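Side-chain contacts in periplasmic binding protein (Veillonella parvula, PDB 4OVK), which probably captures a solute, of a kind not yet established, outside the cytoplasmic membrane and hands it to an ABC transporter for import: residues K64-S69 with T73-L78; N80-F85 with F94-K99; I234-S237 with S241-P244; D245-D250 with Q255-I260. All blocks are in the same frame, centred on the assembly; numbering follows the deposited sequence. Where two conformers were deposited one is given.

Contact 1 (K64-S69 with T73-L78); sequences KSYEAS and TLAPDL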
loop_
_atom_site.group_PDB
_atom_site.type_symbol
_atom_site.label_atom_id
_atom_site.label_comp_id
_atom_site.label_asym_id
_atom_site.label_seq_id
_atom_site.Cartn_x
_atom_site.Cartn_y
_atom_site.Cartn_z
ATOM N N LYS A 64 -6.905 -10.587 -7.086
ATOM C CA LYS A 64 -5.953 -10.385 -8.177
ATOM C C LYS A 64 -4.567 -10.029 -7.618
ATOM O O LYS A 64 -3.567 -10.668 -7.954
ATOM C CB LYS A 64 -6.436 -9.285 -9.110
ATOM C CG LYS A 64 -5.587 -9.128 -10.362
ATOM C CD LYS A 64 -5.852 -7.805 -11.061
ATOM C CE LYS A 64 -7.333 -7.502 -11.137
ATOM N NZ LYS A 64 -7.617 -6.108 -11.583
ATOM N N SER A 65 -4.515 -9.004 -6.770
ATOM C CA SER A 65 -3.250 -8.564 -6.148
ATOM C C SER A 65 -2.584 -9.678 -5.335
ATOM O O SER A 65 -1.370 -9.871 -5.417
ATOM C CB SER A 65 -3.468 -7.323 -5.283
ATOM O OG SER A 65 -2.268 -6.951 -4.615
ATOM N N TYR A 66 -3.383 -10.396 -4.545
ATOM C CA TYR A 66 -2.907 -11.551 -3.784
ATOM C C TYR A 66 -2.144 -12.566 -4.659
ATOM O O TYR A 66 -1.068 -13.034 -4.266
ATOM C CB TYR A 66 -4.100 -12.198 -3.069
ATOM C CG TYR A 66 -3.938 -13.619 -2.626
ATOM C CD1 TYR A 66 -3.401 -13.922 -1.378
ATOM C CD2 TYR A 66 -4.349 -14.669 -3.442
ATOM C CE1 TYR A 66 -3.276 -15.240 -0.955
ATOM C CE2 TYR A 66 -4.237 -15.980 -3.029
ATOM C CZ TYR A 66 -3.699 -16.270 -1.791
ATOM O OH TYR A 66 -3.616 -17.589 -1.408
ATOM N N GLU A 67 -2.692 -12.882 -5.838
ATOM C CA GLU A 67 -2.117 -13.887 -6.706
ATOM C C GLU A 67 -0.744 -13.436 -7.199
ATOM O O GLU A 67 0.108 -14.271 -7.485
ATOM C CB GLU A 67 -3.017 -14.185 -7.919
ATOM C CG GLU A 67 -4.386 -14.790 -7.615
ATOM C CD GLU A 67 -4.354 -16.171 -6.986
ATOM O OE1 GLU A 67 -3.300 -16.840 -6.977
ATOM O OE2 GLU A 67 -5.416 -16.604 -6.503
ATOM N N ALA A 68 -0.542 -12.123 -7.293
ATOM C CA ALA A 68 0.685 -11.545 -7.870
ATOM C C ALA A 68 1.771 -11.217 -6.848
ATOM O O ALA A 68 2.846 -10.736 -7.219
ATOM C CB ALA A 68 0.336 -10.277 -8.630
ATOM N N SER A 69 1.510 -11.451 -5.572
ATOM C CA SER A 69 2.436 -11.020 -4.539
ATOM C C SER A 69 2.814 -12.140 -3.591
ATOM O O SER A 69 2.262 -13.244 -3.644
ATOM C CB SER A 69 1.824 -9.860 -3.750
ATOM O OG SER A 69 0.805 -10.327 -2.890
ATOM N N THR A 73 2.101 -16.681 -0.849
ATOM C CA THR A 73 2.957 -17.579 -0.072
ATOM C C THR A 73 2.636 -17.534 1.410
ATOM O O THR A 73 2.568 -18.578 2.066
ATOM C CB THR A 73 4.426 -17.206 -0.255
ATOM O OG1 THR A 73 4.749 -17.310 -1.637
ATOM C CG2 THR A 73 5.329 -18.123 0.541
ATOM N N LEU A 74 2.425 -16.328 1.934
ATOM C CA LEU A 74 2.074 -16.160 3.344
ATOM C C LEU A 74 0.739 -16.789 3.707
ATOM O O LEU A 74 0.581 -17.280 4.811
ATOM C CB LEU A 74 1.990 -14.687 3.721
ATOM C CG LEU A 74 3.205 -13.817 3.462
ATOM C CD1 LEU A 74 2.885 -12.377 3.784
ATOM C CD2 LEU A 74 4.373 -14.315 4.274
ATOM N N ALA A 75 -0.218 -16.738 2.787
ATOM C CA ALA A 75 -1.603 -17.079 3.088
ATOM C C ALA A 75 -2.206 -17.971 1.999
ATOM O O ALA A 75 -3.124 -17.552 1.292
ATOM C CB ALA A 75 -2.402 -15.793 3.243
ATOM N N PRO A 76 -1.688 -19.207 1.860
ATOM C CA PRO A 76 -2.174 -20.121 0.823
ATOM C C PRO A 76 -3.690 -20.379 0.882
ATOM O O PRO A 76 -4.316 -20.568 -0.157
ATOM C CB PRO A 76 -1.356 -21.411 1.061
ATOM C CG PRO A 76 -0.762 -21.273 2.419
ATOM C CD PRO A 76 -0.570 -19.799 2.626
ATOM N N ASP A 77 -4.282 -20.345 2.071
ATOM C CA ASP A 77 -5.715 -20.658 2.212
ATOM C C ASP A 77 -6.655 -19.628 1.553
ATOM O O ASP A 77 -7.787 -19.968 1.204
ATOM C CB ASP A 77 -6.102 -20.822 3.685
ATOM C CG ASP A 77 -5.386 -21.973 4.367
ATOM O OD1 ASP A 77 -4.699 -22.778 3.693
ATOM O OD2 ASP A 77 -5.505 -22.055 5.603
ATOM N N LEU A 78 -6.203 -18.385 1.372
ATOM C CA LEU A 78 -7.040 -17.348 0.732
ATOM C C LEU A 78 -7.390 -17.673 -0.708
ATOM O O LEU A 78 -8.341 -17.112 -1.248
ATOM C CB LEU A 78 -6.378 -15.964 0.757
ATOM C CG LEU A 78 -6.470 -15.086 1.981
ATOM C CD1 LEU A 78 -5.775 -13.752 1.745
ATOM C CD2 LEU A 78 -7.911 -14.852 2.383
#
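Y66 reaches from the last full turn of helix 60-67 to the backbone just beyond helix 71-74, and its hydroxyl gives a hydrogen bond to A75 O, with OH and O 2.7 Å apart. The tyrosine CG stands anti to the backbone N (chi1 160°), which sends the ring out from the helix toward 73-78. A75 O lies at the ring edge near the ring plane. This carbonyl has two donors: L78 N, 3.2 Å from A75 O within the short 3-10 segment, and Y66 OH, arriving from the opposite face of the carbonyl plane and tilted 31° out of it. Both residues, Y66 and A75, are buried, and the bond gives the tyrosine hydroxyl an acceptor inside the fold. L78 supplies the apolar half, its CB 3.6 Å from Y66 CE1, while its CD1 sits 3.9 Å from Y66 CD1. A75 adds its methyl, with CB 4.3 Å from Y66 CE1. F71 meets the tyrosine ring edge-to-face, and D77, turned away from the contact, pairs with K53 in a salt bridge. With a phenylalanine here, A75 O would probably be left with L78 N alone of these two donors. What results is two short consecutive helices and the 3-10 turn after them, joined through one aromatic side chain in the N-terminal part of a periplasmic binding protein fold.

Contact 2 (N80-F85 with F94-K99); sequences NVNSSF and FEEVAK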
loop_
_atom_site.group_PDB
_atom_site.type_symbol
_atom_site.label_atom_id
_atom_site.label_comp_id
_atom_site.label_asym_id
_atom_site.label_seq_id
_atom_site.Cartn_x
_atom_site.Cartn_y
_atom_site.Cartn_z
ATOM N N ASN A 80 -8.990 -20.026 -1.718
ATOM C CA ASN A 80 -10.343 -20.575 -1.764
ATOM C C ASN A 80 -11.397 -19.679 -1.144
ATOM O O ASN A 80 -12.531 -20.108 -0.957
ATOM C CB ASN A 80 -10.369 -21.919 -1.058
ATOM C CG ASN A 80 -9.337 -22.854 -1.606
ATOM O OD1 ASN A 80 -9.285 -23.089 -2.809
ATOM N ND2 ASN A 80 -8.480 -23.362 -0.736
ATOM N N VAL A 81 -11.042 -18.442 -0.834
ATOM C CA VAL A 81 -11.996 -17.501 -0.229
ATOM C C VAL A 81 -12.935 -16.940 -1.299
ATOM O O VAL A 81 -12.555 -16.767 -2.460
ATOM C CB VAL A 81 -11.239 -16.327 0.446
ATOM C CG1 VAL A 81 -10.639 -15.395 -0.603
ATOM C CG2 VAL A 81 -12.127 -15.524 1.350
ATOM N N ASN A 82 -14.143 -16.610 -0.887
ATOM C CA ASN A 82 -15.089 -15.910 -1.749
ATOM C C ASN A 82 -14.577 -14.542 -2.161
ATOM O O ASN A 82 -14.144 -13.768 -1.313
ATOM C CB ASN A 82 -16.387 -15.710 -0.982
ATOM C CG ASN A 82 -17.448 -15.009 -1.807
ATOM O OD1 ASN A 82 -17.355 -13.820 -2.112
ATOM N ND2 ASN A 82 -18.469 -15.742 -2.153
ATOM N N SER A 83 -14.602 -14.252 -3.460
ATOM C CA SER A 83 -14.349 -12.894 -3.953
ATOM C C SER A 83 -15.450 -12.371 -4.884
ATOM O O SER A 83 -15.218 -11.476 -5.712
ATOM C CB SER A 83 -13.015 -12.836 -4.669
ATOM O OG SER A 83 -12.990 -13.699 -5.782
ATOM N N SER A 84 -16.641 -12.938 -4.748
ATOM C CA SER A 84 -17.760 -12.621 -5.627
ATOM C C SER A 84 -18.798 -11.704 -4.991
ATOM O O SER A 84 -19.738 -11.263 -5.654
ATOM C CB SER A 84 -18.428 -13.916 -6.078
ATOM O OG SER A 84 -19.005 -14.603 -4.973
ATOM N N PHE A 85 -18.641 -11.406 -3.707
ATOM C CA PHE A 85 -19.720 -10.750 -2.951
ATOM C C PHE A 85 -19.806 -9.238 -3.181
ATOM O O PHE A 85 -20.774 -8.603 -2.757
ATOM C CB PHE A 85 -19.576 -11.067 -1.462
ATOM C CG PHE A 85 -18.613 -10.187 -0.743
ATOM C CD1 PHE A 85 -17.244 -10.457 -0.738
ATOM C CD2 PHE A 85 -19.075 -9.076 -0.055
ATOM C CE1 PHE A 85 -16.394 -9.620 -0.068
ATOM C CE2 PHE A 85 -18.217 -8.249 0.624
ATOM C CZ PHE A 85 -16.877 -8.508 0.607
ATOM N N PHE A 94 -26.046 -8.457 -1.838
ATOM C CA PHE A 94 -26.568 -8.732 -0.493
ATOM C C PHE A 94 -27.025 -10.175 -0.313
ATOM O O PHE A 94 -26.919 -10.717 0.795
ATOM C CB PHE A 94 -27.685 -7.760 -0.131
ATOM C CG PHE A 94 -27.247 -6.330 -0.101
ATOM C CD1 PHE A 94 -26.488 -5.846 0.953
ATOM C CD2 PHE A 94 -27.583 -5.471 -1.134
ATOM C CE1 PHE A 94 -26.075 -4.525 0.977
ATOM C CE2 PHE A 94 -27.182 -4.152 -1.115
ATOM C CZ PHE A 94 -26.418 -3.677 -0.060
ATOM N N GLU A 95 -27.526 -10.800 -1.380
ATOM C CA GLU A 95 -27.873 -12.227 -1.323
ATOM C C GLU A 95 -26.634 -13.078 -0.991
ATOM O O GLU A 95 -26.681 -13.950 -0.115
ATOM C CB GLU A 95 -28.511 -12.696 -2.639
ATOM C CG GLU A 95 -28.771 -14.199 -2.703
ATOM C CD GLU A 95 -29.547 -14.626 -3.938
ATOM O OE1 GLU A 95 -29.472 -13.924 -4.971
ATOM O OE2 GLU A 95 -30.226 -15.676 -3.876
ATOM N N GLU A 96 -25.530 -12.812 -1.679
ATOM C CA GLU A 96 -24.297 -13.573 -1.476
ATOM C C GLU A 96 -23.737 -13.396 -0.044
ATOM O O GLU A 96 -23.331 -14.373 0.592
ATOM C CB GLU A 96 -23.253 -13.171 -2.535
ATOM C CG GLU A 96 -21.959 -13.989 -2.523
ATOM C CD GLU A 96 -21.879 -15.013 -3.639
ATOM O OE1 GLU A 96 -22.265 -14.699 -4.793
ATOM O OE2 GLU A 96 -21.417 -16.138 -3.369
ATOM N N VAL A 97 -23.735 -12.163 0.465
ATOM C CA VAL A 97 -23.213 -11.883 1.814
ATOM C C VAL A 97 -24.060 -12.567 2.874
ATOM O O VAL A 97 -23.544 -13.066 3.871
ATOM C CB VAL A 97 -23.158 -10.368 2.137
ATOM C CG1 VAL A 97 -22.521 -10.129 3.507
ATOM C CG2 VAL A 97 -22.388 -9.606 1.072
ATOM N N ALA A 98 -25.366 -12.584 2.648
ATOM C CA ALA A 98 -26.295 -13.242 3.553
ATOM C C ALA A 98 -26.031 -14.748 3.618
ATOM O O ALA A 98 -26.124 -15.344 4.682
ATOM C CB ALA A 98 -27.730 -12.962 3.118
ATOM N N LYS A 99 -25.700 -15.345 2.477
ATOM C CA LYS A 99 -25.304 -16.755 2.419
ATOM C C LYS A 99 -23.971 -16.983 3.131
ATOM O O LYS A 99 -23.834 -17.937 3.901
ATOM C CB LYS A 99 -25.201 -17.243 0.964
ATOM C CG LYS A 99 -26.540 -17.492 0.281
ATOM C CD LYS A 99 -26.379 -18.018 -1.143
ATOM C CE LYS A 99 -25.857 -16.949 -2.097
ATOM N NZ LYS A 99 -26.247 -17.198 -3.512
#
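E96 points from the first turn of helix 94-100 toward a loop folded into an Asx turn, and its carboxylate meets N82 and S84 there. The side chains of N82 and E96 approach head-on from their own segments, with amide and carboxylate well out of parallel. Their link is a weak hydrogen bond, ND2 of N82 to OE2 of E96 at 3.2 Å, bent to 134° at the hydrogen. S84 OG rests beside the carboxylate carbon, 3.2 Å from E96 CD. The glutamate CG, anti to the backbone N (chi1 -174°), lies against F85, 3.9 Å from its CB, and a bend at chi2 then turns the carboxylate to N82 and S84. One helix position on, V97 makes the apolar part of the contact: its CG2 is 3.5 Å from F85 CD2, the two side chains meeting at a slant. Behind this first shell, V97 also packs on P102, I123 and L118, the last from helix 112-120. N93 holds the start of the helix, its OD1 accepting from E96 N, and a backbone hydrogen bond ties N93 to F85. On the loop side, a backbone hydrogen bond joins N82 and I58. N82 splits its amide between two tasks: while ND2 faces the glutamate, OD1 closes the Asx turn by accepting from S84 N at 2.9 Å, the donor lying 54° above the carbonyl plane.

Contact 3 (I234-S237 with S241-P244); sequences IILS and SIRP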
loop_
_atom_site.group_PDB
_atom_site.type_symbol
_atom_site.label_atom_id
_atom_site.label_comp_id
_atom_site.label_asym_id
_atom_site.label_seq_id
_atom_site.Cartn_x
_atom_site.Cartn_y
_atom_site.Cartn_z
ATOM N N ILE A 234 13.701 8.225 -11.462
ATOM C CA ILE A 234 12.346 7.841 -11.894
ATOM C C ILE A 234 11.973 6.581 -11.124
ATOM O O ILE A 234 12.748 5.625 -11.090
ATOM C CB ILE A 234 12.274 7.559 -13.414
ATOM C CG1 ILE A 234 12.582 8.830 -14.222
ATOM C CG2 ILE A 234 10.895 7.010 -13.800
ATOM C CD1 ILE A 234 12.869 8.570 -15.697
ATOM N N ILE A 235 10.813 6.608 -10.469
ATOM C CA ILE A 235 10.261 5.443 -9.812
ATOM C C ILE A 235 9.070 4.991 -10.652
ATOM O O ILE A 235 8.245 5.814 -11.052
ATOM C CB ILE A 235 9.826 5.765 -8.370
ATOM C CG1 ILE A 235 11.048 6.228 -7.548
ATOM C CG2 ILE A 235 9.133 4.574 -7.732
ATOM C CD1 ILE A 235 10.664 6.815 -6.232
ATOM N N LEU A 236 9.011 3.693 -10.942
ATOM C CA LEU A 236 7.942 3.110 -11.747
ATOM C C LEU A 236 6.960 2.421 -10.816
ATOM O O LEU A 236 7.361 1.643 -9.973
ATOM C CB LEU A 236 8.508 2.084 -12.736
ATOM C CG LEU A 236 9.634 2.543 -13.665
ATOM C CD1 LEU A 236 10.192 1.370 -14.449
ATOM C CD2 LEU A 236 9.167 3.627 -14.613
ATOM N N SER A 237 5.666 2.687 -10.990
ATOM C CA SER A 237 4.667 2.099 -10.120
ATOM C C SER A 237 4.379 0.623 -10.439
ATOM O O SER A 237 4.803 0.107 -11.471
ATOM C CB SER A 237 3.369 2.909 -10.203
ATOM O OG SER A 237 2.505 2.358 -11.169
ATOM N N SER A 241 2.862 -3.027 -15.941
ATOM C CA SER A 241 4.010 -3.930 -16.120
ATOM C C SER A 241 5.339 -3.219 -16.388
ATOM O O SER A 241 6.362 -3.879 -16.443
ATOM C CB SER A 241 3.754 -4.888 -17.291
ATOM O OG SER A 241 3.922 -4.221 -18.555
ATOM N N ILE A 242 5.330 -1.900 -16.575
ATOM C CA ILE A 242 6.532 -1.177 -16.983
ATOM C C ILE A 242 7.720 -1.466 -16.051
ATOM O O ILE A 242 7.587 -1.493 -14.825
ATOM C CB ILE A 242 6.257 0.334 -17.128
ATOM C CG1 ILE A 242 7.444 1.056 -17.780
ATOM C CG2 ILE A 242 5.899 0.954 -15.786
ATOM C CD1 ILE A 242 7.162 2.516 -18.071
ATOM N N ARG A 243 8.873 -1.730 -16.650
ATOM C CA ARG A 243 10.093 -2.011 -15.907
ATOM C C ARG A 243 11.226 -1.150 -16.433
ATOM O O ARG A 243 11.095 -0.575 -17.496
ATOM C CB ARG A 243 10.437 -3.491 -16.025
ATOM C CG ARG A 243 9.565 -4.310 -15.110
ATOM C CD ARG A 243 9.846 -5.779 -15.201
ATOM N NE ARG A 243 9.050 -6.475 -14.204
ATOM C CZ ARG A 243 9.133 -7.770 -13.957
ATOM N NH1 ARG A 243 9.987 -8.516 -14.632
ATOM N NH2 ARG A 243 8.369 -8.316 -13.019
ATOM N N PRO A 244 12.338 -1.042 -15.682
ATOM C CA PRO A 244 13.395 -0.115 -16.110
ATOM C C PRO A 244 13.958 -0.332 -17.530
ATOM O O PRO A 244 14.193 0.638 -18.250
ATOM C CB PRO A 244 14.478 -0.327 -15.053
ATOM C CG PRO A 244 13.716 -0.744 -13.830
ATOM C CD PRO A 244 12.649 -1.649 -14.376
#
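L236, at the end of strand 233-236, drives its CD1 methyl against the peptide link between R243 and P244. That methyl is 3.4 Å from R243 C and 3.5 Å from P244 N, a close fit on backbone, and the proline ring continues the surface with its CD 3.9 Å from L236 CD1. The other branch goes to I242: the two side chains cross at about a right angle, leaving L236 CD2 and I242 CD1 4.1 Å apart. With CG anti to the carbonyl carbon (chi1 -54°) and chi2 extended, the two leucine methyls reach in different directions, one to the R243-P244 link, one to the isoleucine. No hydrogen bond spans the segments, so apolar packing, on backbone as well as side chain, carries the contact. It belongs to the parallel sheet of the C-terminal half, at a strand-to-helix connection: the chain leaves 233-236, turns, and leads into helix 244-248. L184 and V268, from the neighbouring strands 180-184 and 268-270, also touch L236, while K270 donates to both S237 O and I242 O. The outer side is much looser. The CB of R243 points away from the strand, and the residue is exposed, though I335 touches it; its backbone N is held by D246 OD2. S241 is exposed as well, its CB also pointing away, and its OG is hydrogen-bonded to K187 NZ.

Contact 4 (D245-D250 with Q255-I260); sequences DDIYQD and QNWSNI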
loop_
_atom_site.group_PDB
_atom_site.type_symbol
_atom_site.label_atom_id
_atom_site.label_comp_id
_atom_site.label_asym_id
_atom_site.label_seq_id
_atom_site.Cartn_x
_atom_site.Cartn_y
_atom_site.Cartn_z
ATOM N N ASP A 245 14.178 -1.576 -17.927
ATOM C CA ASP A 245 14.700 -1.849 -19.264
ATOM C C ASP A 245 13.756 -1.377 -20.387
ATOM O O ASP A 245 14.214 -1.112 -21.501
ATOM C CB ASP A 245 15.074 -3.331 -19.420
ATOM C CG ASP A 245 16.416 -3.681 -18.766
ATOM O OD1 ASP A 245 17.161 -2.767 -18.339
ATOM O OD2 ASP A 245 16.734 -4.888 -18.683
ATOM N N ASP A 246 12.461 -1.228 -20.095
ATOM C CA ASP A 246 11.513 -0.639 -21.076
ATOM C C ASP A 246 11.839 0.824 -21.402
ATOM O O ASP A 246 11.660 1.287 -22.540
ATOM C CB ASP A 246 10.075 -0.730 -20.557
ATOM C CG ASP A 246 9.629 -2.175 -20.299
ATOM O OD1 ASP A 246 10.166 -3.103 -20.968
ATOM O OD2 ASP A 246 8.744 -2.384 -19.427
ATOM N N ILE A 247 12.314 1.542 -20.392
ATOM C CA ILE A 247 12.748 2.923 -20.548
ATOM C C ILE A 247 14.159 2.964 -21.154
ATOM O O ILE A 247 14.403 3.686 -22.112
ATOM C CB ILE A 247 12.752 3.660 -19.185
ATOM C CG1 ILE A 247 11.346 3.766 -18.575
ATOM C CG2 ILE A 247 13.393 5.036 -19.306
ATOM C CD1 ILE A 247 10.344 4.590 -19.348
ATOM N N TYR A 248 15.088 2.190 -20.590
ATOM C CA TYR A 248 16.476 2.188 -21.075
ATOM C C TYR A 248 16.591 1.829 -22.561
ATOM O O TYR A 248 17.426 2.386 -23.279
ATOM C CB TYR A 248 17.342 1.216 -20.251
ATOM C CG TYR A 248 17.504 1.577 -18.782
ATOM C CD1 TYR A 248 17.696 2.898 -18.376
ATOM C CD2 TYR A 248 17.494 0.591 -17.801
ATOM C CE1 TYR A 248 17.848 3.219 -17.036
ATOM C CE2 TYR A 248 17.649 0.901 -16.455
ATOM C CZ TYR A 248 17.824 2.212 -16.076
ATOM O OH TYR A 248 18.008 2.526 -14.750
ATOM N N GLN A 249 15.753 0.896 -23.020
ATOM C CA GLN A 249 15.778 0.454 -24.416
ATOM C C GLN A 249 14.699 1.106 -25.294
ATOM O O GLN A 249 14.453 0.656 -26.416
ATOM C CB GLN A 249 15.654 -1.061 -24.474
ATOM C CG GLN A 249 16.729 -1.805 -23.697
ATOM C CD GLN A 249 16.790 -3.279 -24.069
ATOM O OE1 GLN A 249 16.586 -3.651 -25.232
ATOM N NE2 GLN A 249 17.073 -4.125 -23.088
ATOM N N ASP A 250 14.071 2.166 -24.789
ATOM C CA ASP A 250 13.046 2.928 -25.523
ATOM C C ASP A 250 12.071 2.013 -26.249
ATOM O O ASP A 250 11.938 2.045 -27.470
ATOM C CB ASP A 250 13.686 3.950 -26.486
ATOM C CG ASP A 250 14.029 5.268 -25.799
ATOM O OD1 ASP A 250 13.134 5.880 -25.152
ATOM O OD2 ASP A 250 15.195 5.699 -25.918
ATOM N N GLN A 255 7.644 7.912 -27.351
ATOM C CA GLN A 255 8.399 8.445 -26.217
ATOM C C GLN A 255 9.876 8.234 -26.437
ATOM O O GLN A 255 10.308 7.165 -26.847
ATOM C CB GLN A 255 7.966 7.772 -24.904
ATOM C CG GLN A 255 6.477 7.898 -24.613
ATOM C CD GLN A 255 6.004 7.002 -23.482
ATOM O OE1 GLN A 255 6.732 6.735 -22.525
ATOM N NE2 GLN A 255 4.766 6.535 -23.587
ATOM N N ASN A 256 10.642 9.278 -26.171
ATOM C CA ASN A 256 12.084 9.222 -26.234
ATOM C C ASN A 256 12.633 9.632 -24.868
ATOM O O ASN A 256 12.671 10.814 -24.519
ATOM C CB ASN A 256 12.602 10.139 -27.343
ATOM C CG ASN A 256 14.100 10.024 -27.551
ATOM O OD1 ASN A 256 14.808 9.368 -26.784
ATOM N ND2 ASN A 256 14.592 10.673 -28.593
ATOM N N TRP A 257 13.043 8.628 -24.107
ATOM C CA TRP A 257 13.562 8.808 -22.758
ATOM C C TRP A 257 15.094 8.962 -22.735
ATOM O O TRP A 257 15.654 9.228 -21.685
ATOM C CB TRP A 257 13.139 7.611 -21.891
ATOM C CG TRP A 257 11.669 7.601 -21.602
ATOM C CD1 TRP A 257 10.688 7.040 -22.362
ATOM C CD2 TRP A 257 11.017 8.201 -20.481
ATOM N NE1 TRP A 257 9.457 7.251 -21.783
ATOM C CE2 TRP A 257 9.629 7.964 -20.628
ATOM C CE3 TRP A 257 11.467 8.915 -19.366
ATOM C CZ2 TRP A 257 8.688 8.411 -19.694
ATOM C CZ3 TRP A 257 10.526 9.367 -18.435
ATOM C CH2 TRP A 257 9.155 9.107 -18.605
ATOM N N SER A 258 15.757 8.822 -23.887
ATOM C CA SER A 258 17.224 8.614 -23.926
ATOM C C SER A 258 18.090 9.759 -23.389
ATOM O O SER A 258 19.226 9.528 -22.972
ATOM C CB SER A 258 17.685 8.249 -25.344
ATOM O OG SER A 258 17.534 9.339 -26.238
ATOM N N ASN A 259 17.560 10.980 -23.403
ATOM C CA ASN A 259 18.315 12.159 -22.986
ATOM C C ASN A 259 17.941 12.668 -21.587
ATOM O O ASN A 259 18.392 13.741 -21.178
ATOM C CB ASN A 259 18.123 13.271 -24.022
ATOM C CG ASN A 259 18.712 12.916 -25.374
ATOM O OD1 ASN A 259 19.827 12.391 -25.464
ATOM N ND2 ASN A 259 17.966 13.201 -26.437
ATOM N N ILE A 260 17.137 11.894 -20.855
ATOM C CA ILE A 260 16.725 12.261 -19.497
ATOM C C ILE A 260 17.824 11.835 -18.523
ATOM O O ILE A 260 18.341 10.720 -18.630
ATOM C CB ILE A 260 15.394 11.580 -19.106
ATOM C CG1 ILE A 260 14.265 11.999 -20.055
ATOM C CG2 ILE A 260 15.037 11.874 -17.647
ATOM C CD1 ILE A 260 13.671 13.350 -19.771
#
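W257 presents one face of its indole to I247 and its backbone N to D250. From CB outward, W257 CB first meets I247 CG2 at 3.7 Å, with D250 OD1 equally near. CG lies anti to the carbonyl carbon (chi1 -70°), which brings one ring face against the isoleucine. CG and CD2 touch both CG2 and CD1 of I247, whose CD1 makes a CH-pi contact over the five-membered ring, 3.6 Å from its centroid and 8° off the normal. W257 CD1 lies near both I247 CD1 and D250 OD1, the latter at the ring edge, and CE2, like NE1, is 3.7 Å from I247 CD1. Also at the edge, NE1 donates to Q255 OE1 at 2.9 Å, on a lone pair in the carbonyl plane; this bond, with I247 over the face, restrains the indole. M223 and I226 of helix 223-229 also touch the side chain. W257 N gives D250 OD1 a nearly straight bond, 2.9 Å and 173° at the hydrogen, accepted on the syn lone pair. N256 OD1 accepts from S258 N and S258 OG, an Asx turn. Were this tryptophan an alanine, I247 CD1 would probably face a gap and Q255 OE1 would lose its indole donor. D250, with positive phi, is the C-prime residue of a Schellman motif ending helix 244-248, and its carboxylate ties this terminus to the type I beta turn W257-I260.

The four contacts follow one another along the chain, each closing before the next opens, and they fall into two groups. Contacts 1 and 2 adjoin in sequence, with centres 18 Å apart, in the half built round the parallel sheet 55-57, 34-36, 104-108, 125-128. Contacts 3 and 4 belong with the second parallel sheet, which has the same 2-1-3-4 strand order; their centres are 11 Å apart, and they touch where I234 CD1 meets W257 CZ3 at 3.7 Å. Contacts 2 and 4 lie farthest apart, about 45 Å between centres. Two such halves are consistent with a bilobal binding protein, in which solute is expected to bind between the lobes.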